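Long-range contacts in beta-phenylalanine aminotransferase (Variovorax paradoxus, PDB 4AO9), which transaminates beta-phenylalanine with pyridoxal-5'-phosphate as cofactor, probably passing the amino group to a keto acid: residues L257-V262 with I278-T283; F140-Q145 with L272-G277. All blocks are in the same frame, centred on the assembly; numbering follows the deposited sequence.

Contact 1 of 2, residues L257-V262 with I278-T283. With PLP (pyridoxal-5'-phosphate), chain C.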
loop_
_atom_site.group_PDB
_atom_site.type_symbol
_atom_site.label_atom_id
_atom_site.label_comp_id
_atom_site.label_asym_id
_atom_site.label_seq_id
_atom_site.Cartn_x
_atom_site.Cartn_y
_atom_site.Cartn_z
ATOM N N LEU A 257 -21.144 -10.525 2.884
ATOM C CA LEU A 257 -20.933 -10.175 1.483
ATOM C C LEU A 257 -20.055 -8.941 1.452
ATOM O O LEU A 257 -20.333 -7.960 2.147
ATOM C CB LEU A 257 -22.258 -9.868 0.776
ATOM C CG LEU A 257 -22.225 -9.380 -0.674
ATOM C CD1 LEU A 257 -21.711 -10.476 -1.614
ATOM C CD2 LEU A 257 -23.628 -8.924 -1.083
ATOM N N VAL A 258 -18.985 -9.003 0.666
ATOM C CA VAL A 258 -18.096 -7.854 0.482
ATOM C C VAL A 258 -18.098 -7.468 -0.988
ATOM O O VAL A 258 -17.755 -8.283 -1.860
ATOM C CB VAL A 258 -16.655 -8.156 0.961
ATOM C CG1 VAL A 258 -15.734 -6.966 0.678
ATOM C CG2 VAL A 258 -16.639 -8.529 2.444
ATOM N N PHE A 259 -18.535 -6.239 -1.264
ATOM C CA PHE A 259 -18.395 -5.696 -2.605
ATOM C C PHE A 259 -17.083 -4.934 -2.738
ATOM O O PHE A 259 -16.825 -3.958 -2.007
ATOM C CB PHE A 259 -19.548 -4.755 -2.964
ATOM C CG PHE A 259 -20.830 -5.439 -3.402
ATOM C CD1 PHE A 259 -20.834 -6.594 -4.184
ATOM C CD2 PHE A 259 -22.047 -4.855 -3.073
ATOM C CE1 PHE A 259 -22.037 -7.175 -4.606
ATOM C CE2 PHE A 259 -23.257 -5.437 -3.477
ATOM C CZ PHE A 259 -23.252 -6.589 -4.234
ATOM N N ASP A 260 -16.287 -5.367 -3.709
ATOM C CA ASP A 260 -15.095 -4.640 -4.107
ATOM C C ASP A 260 -15.531 -3.559 -5.091
ATOM O O ASP A 260 -15.778 -3.848 -6.261
ATOM C CB ASP A 260 -14.086 -5.615 -4.736
ATOM C CG ASP A 260 -12.808 -4.924 -5.187
ATOM O OD1 ASP A 260 -12.798 -3.685 -5.320
ATOM O OD2 ASP A 260 -11.810 -5.629 -5.410
ATOM N N GLU A 261 -15.638 -2.328 -4.593
ATOM C CA GLU A 261 -16.009 -1.183 -5.435
ATOM C C GLU A 261 -14.820 -0.265 -5.678
ATOM O O GLU A 261 -14.975 0.920 -5.980
ATOM C CB GLU A 261 -17.216 -0.424 -4.861
ATOM C CG GLU A 261 -18.500 -1.271 -4.806
ATOM C CD GLU A 261 -19.733 -0.470 -5.121
ATOM O OE1 GLU A 261 -19.952 -0.183 -6.310
ATOM O OE2 GLU A 261 -20.451 -0.106 -4.176
ATOM N N VAL A 262 -13.618 -0.833 -5.630
ATOM C CA VAL A 262 -12.424 -0.025 -5.932
ATOM C C VAL A 262 -12.576 0.659 -7.290
ATOM O O VAL A 262 -12.225 1.825 -7.440
ATOM C CB VAL A 262 -11.127 -0.867 -5.850
ATOM C CG1 VAL A 262 -9.926 -0.105 -6.437
ATOM C CG2 VAL A 262 -10.849 -1.288 -4.404
ATOM N N ILE A 278 -28.334 -3.308 -3.833
ATOM C CA ILE A 278 -27.849 -4.449 -3.060
ATOM C C ILE A 278 -26.837 -3.974 -2.027
ATOM O O ILE A 278 -25.824 -3.346 -2.370
ATOM C CB ILE A 278 -27.238 -5.558 -3.954
ATOM C CG1 ILE A 278 -28.241 -5.965 -5.041
ATOM C CG2 ILE A 278 -26.822 -6.770 -3.101
ATOM C CD1 ILE A 278 -27.658 -6.820 -6.148
ATOM N N ARG A 279 -27.121 -4.280 -0.767
ATOM C CA ARG A 279 -26.305 -3.839 0.363
ATOM C C ARG A 279 -25.315 -4.922 0.764
ATOM O O ARG A 279 -25.721 -6.000 1.184
ATOM C CB ARG A 279 -27.193 -3.489 1.564
ATOM C CG ARG A 279 -26.422 -3.168 2.851
ATOM C CD ARG A 279 -26.104 -1.688 2.963
ATOM N NE ARG A 279 -27.141 -0.930 3.667
ATOM C CZ ARG A 279 -26.973 -0.295 4.832
ATOM N NH1 ARG A 279 -25.803 -0.301 5.456
ATOM N NH2 ARG A 279 -27.989 0.363 5.375
ATOM N N SER A 280 -24.022 -4.635 0.636
ATOM C CA SER A 280 -22.993 -5.529 1.183
ATOM C C SER A 280 -22.676 -5.192 2.640
ATOM O O SER A 280 -22.885 -4.071 3.097
ATOM C CB SER A 280 -21.728 -5.462 0.328
ATOM O OG SER A 280 -21.244 -4.127 0.252
ATOM N N ASP A 281 -22.166 -6.187 3.366
ATOM C CA ASP A 281 -21.746 -6.003 4.752
ATOM C C ASP A 281 -20.495 -5.147 4.890
ATOM O O ASP A 281 -20.366 -4.387 5.857
ATOM C CB ASP A 281 -21.531 -7.357 5.413
ATOM C CG ASP A 281 -22.785 -8.187 5.408
ATOM O OD1 ASP A 281 -23.630 -7.965 6.306
ATOM O OD2 ASP A 281 -22.938 -9.024 4.500
ATOM N N LEU A 282 -19.589 -5.270 3.919
ATOM C CA LEU A 282 -18.418 -4.394 3.793
ATOM C C LEU A 282 -18.283 -3.980 2.341
ATOM O O LEU A 282 -18.785 -4.672 1.435
ATOM C CB LEU A 282 -17.119 -5.086 4.242
ATOM C CG LEU A 282 -17.045 -5.555 5.699
ATOM C CD1 LEU A 282 -15.805 -6.420 5.893
ATOM C CD2 LEU A 282 -17.021 -4.382 6.671
ATOM N N THR A 283 -17.582 -2.867 2.131
ATOM C CA THR A 283 -17.275 -2.348 0.815
ATOM C C THR A 283 -15.825 -1.891 0.837
ATOM O O THR A 283 -15.382 -1.264 1.806
ATOM C CB THR A 283 -18.166 -1.143 0.499
ATOM O OG1 THR A 283 -19.535 -1.581 0.474
ATOM C CG2 THR A 283 -17.808 -0.528 -0.860
HETATM N N1 PLP C . -9.829 -4.193 -6.848
HETATM C C2 PLP C . -10.218 -3.676 -8.013
HETATM C C2A PLP C . -11.621 -4.038 -8.504
HETATM C C3 PLP C . -9.367 -2.829 -8.730
HETATM O O3 PLP C . -9.768 -2.357 -9.809
HETATM C C4 PLP C . -8.086 -2.503 -8.254
HETATM C C4A PLP C . -7.118 -1.557 -8.992
HETATM C C5 PLP C . -7.716 -3.107 -7.031
HETATM C C6 PLP C . -8.610 -3.942 -6.361
HETATM C C5A PLP C . -6.331 -2.858 -6.404
HETATM O O4P PLP C . -6.056 -1.583 -6.002
HETATM P P PLP C . -4.505 -1.170 -5.872
HETATM O O1P PLP C . -3.882 -1.241 -7.318
HETATM O O2P PLP C . -3.780 -2.195 -4.930
HETATM O O3P PLP C . -4.507 0.191 -5.259
HETATM O O HOH W 1 -21.100 -1.486 -1.846
#
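V258 and F259 run parallel to L282 and T283 as neighbouring strands, their CA atoms 4.8 Å apart in the V258-L282 pair. F259 N donates to L282 O over 3.1 Å; two residues earlier, L257 O takes two weak bonds, from D281 N and L282 N. Where the strand 282-286 has not yet begun, a side chain carries the pairing on: L257 N gives a nearly straight bond (2.8 Å, 169°) to the anti side of D281 OD2. OD2 also forms a salt bridge with R247 of helix 240-253, and OD1 one with R301. S280 OG, at chi1 57°, sits between its own backbone N and carbonyl carbon and reaches L282 O from above the carbonyl plane, on the face opposite F259 N; two donors thus grip one buried oxygen. The F259 ring has L257 CD2 over one face and I278 O at its edge, in plane, while I278 CG2 comes to 3.7 Å from CZ. V258 CG2 packs on L282 CB among the residues turned to the other side of the sheet. At the end of the strand, D260 OD1 accepts from V262 N in an Asx turn, leaving OD2 2.8 Å from N1 of the cofactor, and V262 CG1 lies 3.5 Å from C4. This beta-alpha-beta unit, with an aspartate at the strand end facing the pyridine nitrogen, is characteristic of fold-type I, pyridoxal-phosphate-dependent aminotransferases.

Contact 2 of 2, residues F140-Q145 with L272-G277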
loop_
_atom_site.group_PDB
_atom_site.type_symbol
_atom_site.label_atom_id
_atom_site.label_comp_id
_atom_site.label_asym_id
_atom_site.label_seq_id
_atom_site.Cartn_x
_atom_site.Cartn_y
_atom_site.Cartn_z
ATOM N N PHE A 140 -21.407 7.026 0.410
ATOM C CA PHE A 140 -21.686 5.602 0.304
ATOM C C PHE A 140 -22.235 5.128 1.657
ATOM O O PHE A 140 -21.501 4.593 2.491
ATOM C CB PHE A 140 -20.404 4.839 -0.069
ATOM C CG PHE A 140 -19.699 5.379 -1.291
ATOM C CD1 PHE A 140 -20.195 5.138 -2.570
ATOM C CD2 PHE A 140 -18.519 6.109 -1.165
ATOM C CE1 PHE A 140 -19.544 5.626 -3.702
ATOM C CE2 PHE A 140 -17.854 6.592 -2.294
ATOM C CZ PHE A 140 -18.371 6.356 -3.562
ATOM N N PRO A 141 -23.543 5.331 1.889
ATOM C CA PRO A 141 -24.101 5.126 3.228
ATOM C C PRO A 141 -24.073 3.686 3.756
ATOM O O PRO A 141 -24.291 3.465 4.957
ATOM C CB PRO A 141 -25.538 5.646 3.094
ATOM C CG PRO A 141 -25.500 6.561 1.934
ATOM C CD PRO A 141 -24.523 5.955 0.981
ATOM N N GLN A 142 -23.802 2.717 2.881
ATOM C CA GLN A 142 -23.541 1.338 3.314
ATOM C C GLN A 142 -22.226 1.229 4.086
ATOM O O GLN A 142 -21.924 0.184 4.673
ATOM C CB GLN A 142 -23.538 0.367 2.125
ATOM C CG GLN A 142 -22.369 0.553 1.153
ATOM C CD GLN A 142 -22.662 1.534 0.029
ATOM O OE1 GLN A 142 -23.182 2.635 0.245
ATOM N NE2 GLN A 142 -22.314 1.133 -1.192
ATOM N N ILE A 143 -21.456 2.319 4.084
ATOM C CA ILE A 143 -20.231 2.397 4.881
ATOM C C ILE A 143 -20.542 3.236 6.124
ATOM O O ILE A 143 -20.661 4.468 6.048
ATOM C CB ILE A 143 -19.069 2.996 4.066
ATOM C CG1 ILE A 143 -18.774 2.105 2.851
ATOM C CG2 ILE A 143 -17.834 3.190 4.948
ATOM C CD1 ILE A 143 -17.738 2.685 1.895
ATOM N N GLU A 144 -20.737 2.558 7.252
ATOM C CA GLU A 144 -21.082 3.224 8.514
ATOM C C GLU A 144 -19.831 3.770 9.183
ATOM O O GLU A 144 -19.851 4.874 9.749
ATOM C CB GLU A 144 -21.825 2.274 9.461
ATOM C CG GLU A 144 -23.149 1.814 8.876
ATOM C CD GLU A 144 -23.903 0.813 9.725
ATOM O OE1 GLU A 144 -23.358 0.235 10.691
ATOM O OE2 GLU A 144 -25.107 0.627 9.425
ATOM N N GLN A 145 -18.764 2.970 9.163
ATOM C CA GLN A 145 -17.425 3.428 9.540
ATOM C C GLN A 145 -16.425 2.805 8.590
ATOM O O GLN A 145 -16.709 1.783 7.962
ATOM C CB GLN A 145 -17.062 3.003 10.954
ATOM C CG GLN A 145 -17.938 3.591 12.042
ATOM C CD GLN A 145 -17.430 3.219 13.407
ATOM O OE1 GLN A 145 -16.941 2.108 13.623
ATOM N NE2 GLN A 145 -17.506 4.157 14.332
ATOM N N LEU A 272 -21.943 1.720 -7.813
ATOM C CA LEU A 272 -22.750 0.726 -8.511
ATOM C C LEU A 272 -23.672 -0.079 -7.592
ATOM O O LEU A 272 -24.835 -0.271 -7.921
ATOM C CB LEU A 272 -21.866 -0.189 -9.359
ATOM C CG LEU A 272 -22.613 -1.119 -10.328
ATOM C CD1 LEU A 272 -23.548 -0.358 -11.248
ATOM C CD2 LEU A 272 -21.627 -1.942 -11.131
ATOM N N ALA A 273 -23.179 -0.533 -6.443
ATOM C CA ALA A 273 -24.014 -1.351 -5.557
ATOM C C ALA A 273 -25.279 -0.609 -5.133
ATOM O O ALA A 273 -26.368 -1.194 -5.134
ATOM C CB ALA A 273 -23.223 -1.825 -4.345
ATOM N N ASN A 274 -25.146 0.682 -4.826
ATOM C CA ASN A 274 -26.322 1.500 -4.497
ATOM C C ASN A 274 -27.299 1.650 -5.651
ATOM O O ASN A 274 -28.519 1.609 -5.443
ATOM C CB ASN A 274 -25.922 2.867 -3.937
ATOM C CG ASN A 274 -25.465 2.777 -2.501
ATOM O OD1 ASN A 274 -26.019 2.009 -1.715
ATOM N ND2 ASN A 274 -24.434 3.541 -2.151
ATOM N N LYS A 275 -26.776 1.819 -6.864
ATOM C CA LYS A 275 -27.621 1.879 -8.062
ATOM C C LYS A 275 -28.425 0.582 -8.242
ATOM O O LYS A 275 -29.618 0.620 -8.601
ATOM C CB LYS A 275 -26.775 2.159 -9.305
ATOM C CG LYS A 275 -27.607 2.439 -10.557
ATOM C CD LYS A 275 -26.761 2.999 -11.681
ATOM C CE LYS A 275 -27.612 3.310 -12.914
ATOM N NZ LYS A 275 -28.040 2.067 -13.609
ATOM N N LEU A 276 -27.774 -0.551 -7.980
ATOM C CA LEU A 276 -28.402 -1.873 -8.108
ATOM C C LEU A 276 -29.326 -2.210 -6.943
ATOM O O LEU A 276 -30.148 -3.128 -7.040
ATOM C CB LEU A 276 -27.327 -2.959 -8.253
ATOM C CG LEU A 276 -26.427 -2.852 -9.487
ATOM C CD1 LEU A 276 -25.283 -3.850 -9.414
ATOM C CD2 LEU A 276 -27.232 -3.006 -10.799
ATOM N N GLY A 277 -29.175 -1.490 -5.834
ATOM C CA GLY A 277 -29.980 -1.718 -4.633
ATOM C C GLY A 277 -29.620 -2.973 -3.858
ATOM O O GLY A 277 -30.493 -3.638 -3.296
HETATM O O HOH W 2 -22.498 1.691 -4.050
#
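Q142 and N274 carry most of this small interface, with A273 and P141 adding its margins. The two side chains come from opposite directions, one from a type I turn spanning F140 to I143 and the other from the short helix 272-276, and their amide planes stand 76° apart. N274 ND2 donates to Q142 OE1 over 2.9 Å. The bond is moderately bent, and the donor meets the oxygen well to one side, at a C=O...N angle of 109° and tilted from the carbonyl plane. Q142 can present its amide here because CG lies between the backbone N and the carbonyl carbon (chi1 68°) and the chain then bends at chi2. Its nitrogen serves a second link: Q142 NE2 gives a hydrogen bond to a water, 2.9 Å away, which also accepts from N274 N. Both halves of the glutamine amide therefore address the same residue, one directly and one through water. The nearest approaches of P141 and A273 are also to amide nitrogens, P141 CD lying 4.0 Å from N274 ND2 and A273 CB 4.4 Å from Q142 NE2, so across these two segments no apolar pair adds to the polar link. N274 ND2 also donates to H270 O, which anchors the asparagine amide from its own side. An alanine at Q142 would remove the whole amide and is likely to leave N274 without its acceptor across the interface and the bridging water without one of its donors. The link is polar and uncharged: one direct amide-amide bond and one water bridge join the turn after helix 129-139 to helix 272-276.

In the fold
Contact 2 brings a distant loop against the connection that contact 1 closes: helix 272-276 follows strand 256-260 and leads into strand 282-286, and the contact centres lie 8 Å apart. E261 ties them, its OE1 probably accepting a hydrogen bond from A273 N at 3.2 Å while also bonded to T264. At the other helix end, I278 N probably donates to A273 O, also over 3.2 Å, as part of the Schellman motif with G277 as its C-prime residue. R279 CD packs 3.4 Å from Q142 CB. Contact 1 reaches the cofactor directly through D260 and V262, whereas the A273 side chain of contact 2 stays about 13 Å from it.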